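Local structure of streptokinase domain B (1QQR) at residues I73-H76 with F81-I84; K33-L38 with L50-S55; V14-L19 with Y64-R69; Y102-N105 with L110-E113. The protein is the B domain of streptokinase, a bacterial activator that is not itself a protease and switches on plasminogen, probably through protein-protein contacts, to promote fibrinolysis. One frame throughout, in Å; residues are numbered along the deposited sequence.

Contact 1. Residues I73-H76 with F81-I84; sequences IVTH and FRTI
The end of an antiparallel beta hairpin brings residues 73-76 against 81-84, with Val74 and Thr83 forming its hydrogen-bonded pair. Val74 N donates to Thr83 O at 2.9 Å, and Thr83 N returns a bond to Val74 O at 3.0 Å. Ile73 and Ile84 form the neighbouring non-hydrogen-bonded pair, and their side chains run side by side: Ile73 CG1 and Ile84 CD1 meet at 4.1 Å. Nearer the turn a water replaces direct pairing, accepting from His76 N at 2.9 Å and donating to Phe81 O. In the larger mixed sheet of the domain, strand 64-76 lies between this short partner and strand 111-128, to which Ile73 and Thr75 are tied by backbone hydrogen bonds with Ser121 and Leu119. The Arg82 side chain runs alongside Thr75 and across Ile73. Chi1 (-50°) and a straight chi2 bring Arg82 CD to 3.5 Å from Thr75 OG1; the bend at chi3 (-75°) then swings NE and the guanidinium so that one face meets Ile73 CG2. A second water joins Thr75 and Arg82, 2.6 Å from Thr75 OG1 and accepting from Arg82 NH2. Val74 and Thr83 project from the other side of the sheet, where Val74 CG2 lies beside Thr83 OG1 at 4.0 Å, and Tyr93 and Leu85 pack against Val74.

Contact 2. Residues K33-L38 with L50-S55; sequences KLLKTL and LAQAQS
A small surface contact joins strand 33-38 to one side of helix 46-60 through three side chains, those of Lys33, Leu35 and Gln52. The backbones stay well apart, the nearest pair of CA atoms being those of Leu35 and Gln52 at 8.6 Å, and long side chains span the distance. Lys33 is fully extended: CG is anti to the backbone N (chi1 166°) and every later torsion is close to 180°, which carries the ammonium group to the helix. There Lys33 NZ donates to Gln52 OE1 at 2.6 Å, in the carbonyl plane and on a lone pair of the amide oxygen. Gln52 comes the other way with a bend at chi2 (-52°), which turns the amide aside from the line of the stem; CG and CD lie against Leu35 CD1. The closer approach is Leu35 CD1 to Gln52 CG at 3.8 Å, the two side chains running antiparallel alongside each other. The amide is thus held by a charged donor at its oxygen and by a methyl group along its stem. Elsewhere the helix is applied to the sheet through Ala53 on Tyr12 and Leu50 on Tyr124. Leu35 and Lys36 both face Val10 on strand 8-18, the signature of a classic beta bulge, within a helix-on-sheet arrangement that fits the beta-grasp fold of the staphylokinase and streptokinase family.

Contact 3. Residues V14-L19 with Y64-R69; sequences VQFTPL and YTIYER
Two strands of the mixed sheet, 8-18 and 64-76, meet here through side chains alone, although each pairs with strand 111-128 rather than with the other. Where they touch, their directions differ by 77° and the CA atoms of Phe16 and Ile66 are 8.5 Å apart, as are those of Pro18 and Tyr64. Three apolar pairs bridge that distance. At the first, Ile66 CD1 comes to the edge of the Phe16 ring, near its plane, and lies 4.0 Å from Phe16 CE2. Val14 CG2 lies over one face of this ring, 3.7 Å above the plane and toward the rim, while Ile56 and Leu57 of helix 46-60 also pack on Phe16. At the second, Pro18 CB meets Tyr64 CE2 at 4.0 Å. Tyr64 OH bonds to Asp22, and its ring stands edge-to-face with Phe25, which touches Pro18 as well. The third pair closes the end of the contact: Leu19 CD2 rests 3.8 Å from Tyr67 CB, and the two side chains cross at about a right angle. With Tyr67 CG anti to the backbone N (chi1 175°), the root of the ring also comes to the methyl, Tyr67 CG 3.9 Å from Leu19 CD2. Tyr67 and Glu68 together face Tyr125 in a classic beta bulge. With carbon meeting carbon at all three places, cohesion between these segments rests on van der Waals contact, probably with only partial exclusion of water, and without the directional register of paired strands.

Contact 4. Residues Y102-N105 with L110-E113; sequences YRIN and LNEE
Arg103 and Glu112 are joined by both backbone and side chain, as the hydrogen-bonded pair of an antiparallel beta hairpin built from strand 102-104 and the start of strand 111-128. Glu112 N donates to Arg103 O at 2.9 Å with a nearly straight N-H...O angle of 177°. The return bond runs from Arg103 N to Glu112 O at 3.0 Å. Nearer the turn, Asn105 N gives a third bond to Leu110 O at 2.7 Å, and Leu110 N is held in turn by Ser108 OG. On the same side of the hairpin as one another, the Arg103 and Glu112 side chains add a salt bridge, Arg103 NE to Glu112 OE1 at 3.4 Å. Both start with CG between their own backbone N and carbonyl carbon and then extend, which lays the stems against each other, Arg103 CG 3.6 Å from Glu112 CG. The carboxylate arrives at the guanidinium edge, but the two planes are 75° apart, so this is no flat two-pronged pairing. Arg103 is exposed and Glu112 partly so, and solvent probably weakens the bridge; the centre of the contact is about 27 Å from that of the chain. Tyr102, Ile104, Asn111 and Glu113 occupy the other side, where Glu113 OE1 forms a salt bridge with Lys6. Tyr102 pairs with Glu113 in the backbone register, yet its ring leans diagonally onto Asn111, ring and amide planes 47° apart, with Tyr102 CE2 3.4 Å from Asn111 OD1.

All four contacts reach the same mixed sheet, but they hold it in different ways. Contacts 1 and 4 are hairpins with backbone hydrogen bonds between neighbouring strands; contact 1 is partly buried, whereas contact 4 is a surface feature with charged side chains. Contacts 2 and 3, also at the surface, rely on side chains: a lysine-amide bond in one, apolar pairs in the other. These two touch, with centres about 16 Å apart, through Gln54 and Ile66 and through Ala53 and Phe16, and contact 2 is nested within the loop that contact 3 closes. Strand 64-76 serves both contacts 1 and 3. Contacts 3 and 4 lie on opposite sides of the chain's centre, their centres about 40 Å apart.

Contact 1. Residues I73-H76 with F81-I84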
loop_
_atom_site.group_PDB
_atom_site.type_symbol
_atom_site.label_atom_id
_atom_site.label_comp_id
_atom_site.label_asym_id
_atom_site.label_seq_id
_atom_site.Cartn_x
_atom_site.Cartn_y
_atom_site.Cartn_z
ATOM N N ILE A 73 -1.655 -0.280 -5.823
ATOM C CA ILE A 73 -0.507 0.115 -6.604
ATOM C C ILE A 73 0.807 0.002 -5.824
ATOM O O ILE A 73 0.858 0.210 -4.601
ATOM C CB ILE A 73 -0.728 1.554 -7.075
ATOM C CG1 ILE A 73 -1.992 1.587 -7.950
ATOM C CG2 ILE A 73 0.491 2.069 -7.801
ATOM C CD1 ILE A 73 -2.567 2.982 -8.164
ATOM N N VAL A 74 1.872 -0.355 -6.526
ATOM C CA VAL A 74 3.143 -0.444 -5.848
ATOM C C VAL A 74 4.086 0.515 -6.517
ATOM O O VAL A 74 4.165 0.529 -7.732
ATOM C CB VAL A 74 3.740 -1.889 -5.894
ATOM C CG1 VAL A 74 4.895 -2.008 -4.890
ATOM C CG2 VAL A 74 2.668 -2.907 -5.551
ATOM N N THR A 75 4.772 1.337 -5.723
ATOM C CA THR A 75 5.757 2.276 -6.246
ATOM C C THR A 75 7.052 1.717 -5.673
ATOM O O THR A 75 7.142 1.461 -4.477
ATOM C CB THR A 75 5.541 3.750 -5.720
ATOM O OG1 THR A 75 4.217 4.195 -6.054
ATOM C CG2 THR A 75 6.574 4.726 -6.351
ATOM N N HIS A 76 8.051 1.520 -6.520
ATOM C CA HIS A 76 9.330 0.956 -6.075
ATOM C C HIS A 76 10.389 2.007 -5.968
ATOM O O HIS A 76 10.779 2.571 -6.986
ATOM C CB HIS A 76 9.802 -0.073 -7.073
ATOM C CG HIS A 76 8.723 -0.990 -7.506
ATOM N ND1 HIS A 76 8.096 -0.860 -8.726
ATOM C CD2 HIS A 76 8.120 -2.019 -6.870
ATOM C CE1 HIS A 76 7.154 -1.778 -8.823
ATOM N NE2 HIS A 76 7.145 -2.493 -7.714
ATOM N N PHE A 81 8.290 3.855 -12.989
ATOM C CA PHE A 81 7.362 2.792 -13.433
ATOM C C PHE A 81 6.804 2.059 -12.214
ATOM O O PHE A 81 7.551 1.491 -11.434
ATOM C CB PHE A 81 8.089 1.795 -14.354
ATOM C CG PHE A 81 7.188 0.741 -14.971
ATOM C CD1 PHE A 81 6.230 1.088 -15.922
ATOM C CD2 PHE A 81 7.302 -0.601 -14.599
ATOM C CE1 PHE A 81 5.401 0.115 -16.495
ATOM C CE2 PHE A 81 6.476 -1.586 -15.167
ATOM C CZ PHE A 81 5.525 -1.228 -16.112
ATOM N N ARG A 82 5.484 2.079 -12.057
ATOM C CA ARG A 82 4.824 1.452 -10.907
ATOM C C ARG A 82 4.139 0.192 -11.345
ATOM O O ARG A 82 3.838 0.064 -12.525
ATOM C CB ARG A 82 3.738 2.379 -10.354
ATOM C CG ARG A 82 4.182 3.784 -10.105
ATOM C CD ARG A 82 3.146 4.578 -9.334
ATOM N NE ARG A 82 2.021 4.960 -10.174
ATOM C CZ ARG A 82 1.084 5.832 -9.808
ATOM N NH1 ARG A 82 0.096 6.125 -10.632
ATOM N NH2 ARG A 82 1.138 6.407 -8.619
ATOM N N THR A 83 3.887 -0.741 -10.429
ATOM C CA THR A 83 3.142 -1.924 -10.844
ATOM C C THR A 83 1.731 -1.788 -10.317
ATOM O O THR A 83 1.504 -1.481 -9.132
ATOM C CB THR A 83 3.736 -3.295 -10.388
ATOM O OG1 THR A 83 2.910 -3.884 -9.383
ATOM C CG2 THR A 83 5.109 -3.151 -9.874
ATOM N N ILE A 84 0.796 -1.976 -11.243
ATOM C CA ILE A 84 -0.634 -1.889 -11.011
ATOM C C ILE A 84 -1.153 -3.298 -10.756
ATOM O O ILE A 84 -1.158 -4.138 -11.650
ATOM C CB ILE A 84 -1.347 -1.321 -12.267
ATOM C CG1 ILE A 84 -0.624 -0.065 -12.761
ATOM C CG2 ILE A 84 -2.796 -1.020 -11.956
ATOM C CD1 ILE A 84 -0.417 1.033 -11.693
HETATM O O HOH W 1 3.674 6.654 -6.643
HETATM O O HOH W 2 7.754 2.778 -9.143
#

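Contact 2. Residues K33-L38 with L50-S55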
loop_
_atom_site.group_PDB
_atom_site.type_symbol
_atom_site.label_atom_id
_atom_site.label_comp_id
_atom_site.label_asym_id
_atom_site.label_seq_id
_atom_site.Cartn_x
_atom_site.Cartn_y
_atom_site.Cartn_z
ATOM N N LYS A 33 2.780 2.976 6.883
ATOM C CA LYS A 33 3.084 2.074 7.966
ATOM C C LYS A 33 4.035 1.046 7.359
ATOM O O LYS A 33 3.836 0.607 6.221
ATOM C CB LYS A 33 1.795 1.411 8.418
ATOM C CG LYS A 33 1.969 0.212 9.308
ATOM C CD LYS A 33 0.624 -0.442 9.568
ATOM C CE LYS A 33 0.763 -1.670 10.441
ATOM N NZ LYS A 33 -0.589 -2.241 10.691
ATOM N N LEU A 34 5.097 0.696 8.077
ATOM C CA LEU A 34 6.005 -0.313 7.548
ATOM C C LEU A 34 5.320 -1.629 7.812
ATOM O O LEU A 34 4.946 -1.930 8.938
ATOM C CB LEU A 34 7.368 -0.326 8.249
ATOM C CG LEU A 34 8.186 -1.474 7.627
ATOM C CD1 LEU A 34 9.162 -0.915 6.610
ATOM C CD2 LEU A 34 8.907 -2.269 8.692
ATOM N N LEU A 35 5.123 -2.402 6.762
ATOM C CA LEU A 35 4.500 -3.696 6.913
ATOM C C LEU A 35 5.578 -4.660 7.378
ATOM O O LEU A 35 5.460 -5.300 8.412
ATOM C CB LEU A 35 3.965 -4.148 5.572
ATOM C CG LEU A 35 2.470 -4.365 5.489
ATOM C CD1 LEU A 35 1.744 -3.209 6.192
ATOM C CD2 LEU A 35 2.088 -4.509 4.018
ATOM N N LYS A 36 6.635 -4.756 6.582
ATOM C CA LYS A 36 7.745 -5.639 6.891
ATOM C C LYS A 36 8.902 -5.464 5.910
ATOM O O LYS A 36 8.780 -4.796 4.882
ATOM C CB LYS A 36 7.264 -7.094 6.881
ATOM C CG LYS A 36 6.434 -7.484 5.667
ATOM C CD LYS A 36 5.710 -8.828 5.904
ATOM C CE LYS A 36 4.668 -9.141 4.804
ATOM N NZ LYS A 36 3.984 -10.481 4.932
ATOM N N THR A 37 10.029 -6.062 6.254
ATOM C CA THR A 37 11.206 -6.022 5.419
ATOM C C THR A 37 11.281 -7.401 4.802
ATOM O O THR A 37 11.340 -8.399 5.505
ATOM C CB THR A 37 12.435 -5.739 6.267
ATOM O OG1 THR A 37 12.196 -4.542 7.011
ATOM C CG2 THR A 37 13.667 -5.538 5.387
ATOM N N LEU A 38 11.246 -7.456 3.483
ATOM C CA LEU A 38 11.262 -8.728 2.783
ATOM C C LEU A 38 12.425 -8.789 1.827
ATOM O O LEU A 38 13.187 -7.838 1.697
ATOM C CB LEU A 38 9.965 -8.900 1.987
ATOM C CG LEU A 38 8.695 -8.967 2.832
ATOM C CD1 LEU A 38 7.481 -9.118 1.915
ATOM C CD2 LEU A 38 8.798 -10.143 3.794
ATOM N N LEU A 50 -5.785 -7.021 2.784
ATOM C CA LEU A 50 -7.133 -6.776 3.302
ATOM C C LEU A 50 -7.104 -6.821 4.822
ATOM O O LEU A 50 -7.702 -5.966 5.478
ATOM C CB LEU A 50 -8.137 -7.827 2.813
ATOM C CG LEU A 50 -9.520 -7.717 3.493
ATOM C CD1 LEU A 50 -10.297 -6.520 2.964
ATOM C CD2 LEU A 50 -10.304 -8.960 3.208
ATOM N N ALA A 51 -6.396 -7.795 5.390
ATOM C CA ALA A 51 -6.354 -7.910 6.840
ATOM C C ALA A 51 -5.734 -6.649 7.414
ATOM O O ALA A 51 -6.198 -6.123 8.429
ATOM C CB ALA A 51 -5.562 -9.163 7.279
ATOM N N GLN A 52 -4.684 -6.164 6.758
ATOM C CA GLN A 52 -4.017 -4.945 7.194
ATOM C C GLN A 52 -4.967 -3.746 7.124
ATOM O O GLN A 52 -5.070 -2.959 8.060
ATOM C CB GLN A 52 -2.804 -4.655 6.302
ATOM C CG GLN A 52 -1.488 -5.108 6.863
ATOM C CD GLN A 52 -1.259 -4.590 8.269
ATOM O OE1 GLN A 52 -1.393 -3.381 8.552
ATOM N NE2 GLN A 52 -0.916 -5.503 9.166
ATOM N N ALA A 53 -5.653 -3.601 5.997
ATOM C CA ALA A 53 -6.545 -2.468 5.835
ATOM C C ALA A 53 -7.704 -2.527 6.854
ATOM O O ALA A 53 -8.036 -1.526 7.483
ATOM C CB ALA A 53 -7.083 -2.429 4.389
ATOM N N GLN A 54 -8.301 -3.702 7.029
ATOM C CA GLN A 54 -9.410 -3.846 7.959
ATOM C C GLN A 54 -8.943 -3.458 9.358
ATOM O O GLN A 54 -9.641 -2.746 10.070
ATOM C CB GLN A 54 -9.950 -5.291 7.937
ATOM C CG GLN A 54 -11.201 -5.567 8.816
ATOM C CD GLN A 54 -12.395 -4.631 8.505
ATOM O OE1 GLN A 54 -12.951 -4.650 7.398
ATOM N NE2 GLN A 54 -12.786 -3.811 9.492
ATOM N N SER A 55 -7.748 -3.881 9.755
ATOM C CA SER A 55 -7.301 -3.535 11.095
ATOM C C SER A 55 -7.044 -2.031 11.215
ATOM O O SER A 55 -7.371 -1.415 12.236
ATOM C CB SER A 55 -6.067 -4.365 11.497
ATOM O OG SER A 55 -4.837 -3.733 11.186
#

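Contact 3. Residues V14-L19 with Y64-R69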
loop_
_atom_site.group_PDB
_atom_site.type_symbol
_atom_site.label_atom_id
_atom_site.label_comp_id
_atom_site.label_asym_id
_atom_site.label_seq_id
_atom_site.Cartn_x
_atom_site.Cartn_y
_atom_site.Cartn_z
ATOM N N VAL A 14 -3.071 3.402 2.890
ATOM C CA VAL A 14 -4.424 3.126 2.452
ATOM C C VAL A 14 -5.340 4.329 2.649
ATOM O O VAL A 14 -5.253 5.039 3.650
ATOM C CB VAL A 14 -5.018 1.908 3.226
ATOM C CG1 VAL A 14 -5.070 2.200 4.701
ATOM C CG2 VAL A 14 -6.404 1.571 2.707
ATOM N N GLN A 15 -6.202 4.547 1.663
ATOM C CA GLN A 15 -7.183 5.619 1.685
ATOM C C GLN A 15 -8.571 4.936 1.745
ATOM O O GLN A 15 -8.808 3.923 1.070
ATOM C CB GLN A 15 -7.032 6.477 0.418
ATOM C CG GLN A 15 -8.279 7.290 0.054
ATOM C CD GLN A 15 -8.103 8.153 -1.203
ATOM O OE1 GLN A 15 -7.684 7.666 -2.270
ATOM N NE2 GLN A 15 -8.435 9.439 -1.084
ATOM N N PHE A 16 -9.482 5.478 2.549
ATOM C CA PHE A 16 -10.810 4.883 2.688
ATOM C C PHE A 16 -11.894 5.817 2.200
ATOM O O PHE A 16 -11.932 6.974 2.611
ATOM C CB PHE A 16 -11.093 4.549 4.154
ATOM C CG PHE A 16 -10.179 3.502 4.736
ATOM C CD1 PHE A 16 -9.265 3.831 5.725
ATOM C CD2 PHE A 16 -10.266 2.175 4.326
ATOM C CE1 PHE A 16 -8.449 2.846 6.308
ATOM C CE2 PHE A 16 -9.459 1.186 4.900
ATOM C CZ PHE A 16 -8.548 1.524 5.893
ATOM N N THR A 17 -12.778 5.328 1.332
ATOM C CA THR A 17 -13.879 6.155 0.836
ATOM C C THR A 17 -15.240 5.555 1.195
ATOM O O THR A 17 -15.607 4.493 0.711
ATOM C CB THR A 17 -13.802 6.350 -0.683
ATOM O OG1 THR A 17 -12.523 6.890 -1.022
ATOM C CG2 THR A 17 -14.881 7.337 -1.150
ATOM N N PRO A 18 -16.003 6.240 2.057
ATOM C CA PRO A 18 -17.331 5.805 2.508
ATOM C C PRO A 18 -18.363 5.907 1.397
ATOM O O PRO A 18 -18.365 6.885 0.666
ATOM C CB PRO A 18 -17.619 6.758 3.659
ATOM C CG PRO A 18 -16.978 8.010 3.203
ATOM C CD PRO A 18 -15.640 7.530 2.675
ATOM N N LEU A 19 -19.223 4.896 1.261
ATOM C CA LEU A 19 -20.239 4.903 0.214
ATOM C C LEU A 19 -21.133 6.139 0.273
ATOM O O LEU A 19 -21.472 6.698 -0.766
ATOM C CB LEU A 19 -21.057 3.614 0.241
ATOM C CG LEU A 19 -20.405 2.409 -0.479
ATOM C CD1 LEU A 19 -19.524 2.899 -1.630
ATOM C CD2 LEU A 19 -19.556 1.617 0.477
ATOM N N TYR A 64 -17.052 1.113 10.876
ATOM C CA TYR A 64 -17.022 0.928 9.426
ATOM C C TYR A 64 -16.370 -0.394 9.081
ATOM O O TYR A 64 -15.653 -0.961 9.894
ATOM C CB TYR A 64 -16.236 2.047 8.741
ATOM C CG TYR A 64 -16.985 3.346 8.573
ATOM C CD1 TYR A 64 -17.145 4.229 9.637
ATOM C CD2 TYR A 64 -17.545 3.689 7.347
ATOM C CE1 TYR A 64 -17.843 5.424 9.482
ATOM C CE2 TYR A 64 -18.251 4.882 7.181
ATOM C CZ TYR A 64 -18.393 5.742 8.249
ATOM O OH TYR A 64 -19.070 6.929 8.079
ATOM N N THR A 65 -16.624 -0.882 7.871
ATOM C CA THR A 65 -16.036 -2.131 7.395
ATOM C C THR A 65 -15.673 -1.977 5.926
ATOM O O THR A 65 -16.226 -1.122 5.241
ATOM C CB THR A 65 -17.016 -3.327 7.506
ATOM O OG1 THR A 65 -16.452 -4.471 6.831
ATOM C CG2 THR A 65 -18.337 -3.002 6.856
ATOM N N ILE A 66 -14.739 -2.801 5.455
ATOM C CA ILE A 66 -14.321 -2.780 4.066
ATOM C C ILE A 66 -15.522 -3.244 3.270
ATOM O O ILE A 66 -16.168 -4.223 3.624
ATOM C CB ILE A 66 -13.207 -3.804 3.751
ATOM C CG1 ILE A 66 -11.950 -3.514 4.558
ATOM C CG2 ILE A 66 -12.918 -3.799 2.254
ATOM C CD1 ILE A 66 -11.266 -2.267 4.189
ATOM N N TYR A 67 -15.818 -2.545 2.188
ATOM C CA TYR A 67 -16.919 -2.936 1.346
ATOM C C TYR A 67 -16.220 -3.561 0.161
ATOM O O TYR A 67 -16.440 -4.720 -0.146
ATOM C CB TYR A 67 -17.774 -1.738 0.905
ATOM C CG TYR A 67 -18.824 -2.200 -0.068
ATOM C CD1 TYR A 67 -19.737 -3.192 0.297
ATOM C CD2 TYR A 67 -18.815 -1.770 -1.391
ATOM C CE1 TYR A 67 -20.600 -3.753 -0.635
ATOM C CE2 TYR A 67 -19.674 -2.327 -2.335
ATOM C CZ TYR A 67 -20.561 -3.324 -1.951
ATOM O OH TYR A 67 -21.384 -3.918 -2.883
ATOM N N GLU A 68 -15.368 -2.793 -0.509
ATOM C CA GLU A 68 -14.637 -3.365 -1.607
ATOM C C GLU A 68 -13.386 -2.583 -1.978
ATOM O O GLU A 68 -13.292 -1.378 -1.753
ATOM C CB GLU A 68 -15.549 -3.555 -2.828
ATOM C CG GLU A 68 -15.894 -2.306 -3.601
ATOM C CD GLU A 68 -16.672 -2.632 -4.877
ATOM O OE1 GLU A 68 -16.494 -1.903 -5.879
ATOM O OE2 GLU A 68 -17.458 -3.611 -4.874
ATOM N N ARG A 69 -12.428 -3.304 -2.545
ATOM C CA ARG A 69 -11.162 -2.740 -2.960
ATOM C C ARG A 69 -11.333 -1.980 -4.275
ATOM O O ARG A 69 -12.016 -2.436 -5.177
ATOM C CB ARG A 69 -10.121 -3.865 -3.128
ATOM C CG ARG A 69 -8.758 -3.351 -3.615
ATOM C CD ARG A 69 -7.777 -4.493 -3.859
ATOM N NE ARG A 69 -7.230 -4.990 -2.601
ATOM C CZ ARG A 69 -7.538 -6.154 -2.039
ATOM N NH1 ARG A 69 -8.406 -6.981 -2.618
ATOM N NH2 ARG A 69 -6.966 -6.493 -0.895
#

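Contact 4. Residues Y102-N105 with L110-E113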
loop_
_atom_site.group_PDB
_atom_site.type_symbol
_atom_site.label_atom_id
_atom_site.label_comp_id
_atom_site.label_asym_id
_atom_site.label_seq_id
_atom_site.Cartn_x
_atom_site.Cartn_y
_atom_site.Cartn_z
ATOM N N TYR A 102 21.266 3.557 -3.426
ATOM C CA TYR A 102 22.348 4.301 -2.788
ATOM C C TYR A 102 22.225 5.786 -3.085
ATOM O O TYR A 102 21.549 6.188 -4.030
ATOM C CB TYR A 102 23.721 3.845 -3.289
ATOM C CG TYR A 102 24.008 4.332 -4.686
ATOM C CD1 TYR A 102 23.488 3.666 -5.789
ATOM C CD2 TYR A 102 24.743 5.513 -4.903
ATOM C CE1 TYR A 102 23.675 4.146 -7.083
ATOM C CE2 TYR A 102 24.947 6.006 -6.205
ATOM C CZ TYR A 102 24.409 5.312 -7.281
ATOM O OH TYR A 102 24.612 5.751 -8.554
ATOM N N ARG A 103 22.903 6.591 -2.281
ATOM C CA ARG A 103 22.940 8.029 -2.495
ATOM C C ARG A 103 24.420 8.416 -2.541
ATOM O O ARG A 103 25.299 7.631 -2.192
ATOM C CB ARG A 103 22.231 8.784 -1.367
ATOM C CG ARG A 103 22.751 8.495 0.004
ATOM C CD ARG A 103 22.268 9.555 0.987
ATOM N NE ARG A 103 22.486 9.129 2.368
ATOM C CZ ARG A 103 21.514 8.778 3.206
ATOM N NH1 ARG A 103 20.245 8.810 2.809
ATOM N NH2 ARG A 103 21.813 8.364 4.435
ATOM N N ILE A 104 24.692 9.630 -2.973
ATOM C CA ILE A 104 26.054 10.108 -3.058
ATOM C C ILE A 104 26.407 10.931 -1.823
ATOM O O ILE A 104 25.682 11.841 -1.454
ATOM C CB ILE A 104 26.227 10.908 -4.344
ATOM C CG1 ILE A 104 26.095 9.931 -5.522
ATOM C CG2 ILE A 104 27.556 11.658 -4.337
ATOM C CD1 ILE A 104 26.283 10.543 -6.905
ATOM N N ASN A 105 27.503 10.570 -1.158
ATOM C CA ASN A 105 27.935 11.288 0.043
ATOM C C ASN A 105 28.286 12.686 -0.405
ATOM O O ASN A 105 29.134 12.860 -1.285
ATOM C CB ASN A 105 29.183 10.649 0.659
ATOM C CG ASN A 105 29.648 11.373 1.925
ATOM O OD1 ASN A 105 29.330 10.966 3.041
ATOM N ND2 ASN A 105 30.392 12.457 1.750
ATOM N N LEU A 110 31.398 9.907 -2.604
ATOM C CA LEU A 110 31.421 8.455 -2.789
ATOM C C LEU A 110 30.014 7.907 -2.546
ATOM O O LEU A 110 29.177 8.592 -1.961
ATOM C CB LEU A 110 32.430 7.801 -1.838
ATOM C CG LEU A 110 33.890 8.145 -2.189
ATOM C CD1 LEU A 110 34.847 7.494 -1.183
ATOM C CD2 LEU A 110 34.212 7.654 -3.618
ATOM N N ASN A 111 29.755 6.682 -2.997
ATOM C CA ASN A 111 28.444 6.077 -2.836
ATOM C C ASN A 111 28.179 5.390 -1.500
ATOM O O ASN A 111 29.014 4.616 -1.016
ATOM C CB ASN A 111 28.208 5.047 -3.939
ATOM C CG ASN A 111 28.389 5.622 -5.317
ATOM O OD1 ASN A 111 28.185 6.817 -5.536
ATOM N ND2 ASN A 111 28.753 4.775 -6.262
ATOM N N GLU A 112 27.011 5.660 -0.910
ATOM C CA GLU A 112 26.611 4.993 0.325
ATOM C C GLU A 112 25.243 4.336 0.151
ATOM O O GLU A 112 24.247 4.990 -0.155
ATOM C CB GLU A 112 26.604 5.945 1.514
ATOM C CG GLU A 112 25.797 7.185 1.347
ATOM C CD GLU A 112 25.553 7.839 2.684
ATOM O OE1 GLU A 112 24.992 7.151 3.572
ATOM O OE2 GLU A 112 25.924 9.025 2.846
ATOM N N GLU A 113 25.212 3.022 0.334
ATOM C CA GLU A 113 24.000 2.255 0.159
ATOM C C GLU A 113 22.956 2.548 1.210
ATOM O O GLU A 113 23.267 2.847 2.358
ATOM C CB GLU A 113 24.321 0.763 0.141
ATOM C CG GLU A 113 25.263 0.365 -0.992
ATOM C CD GLU A 113 25.604 -1.113 -0.964
ATOM O OE1 GLU A 113 25.614 -1.705 0.141
ATOM O OE2 GLU A 113 25.868 -1.684 -2.040
#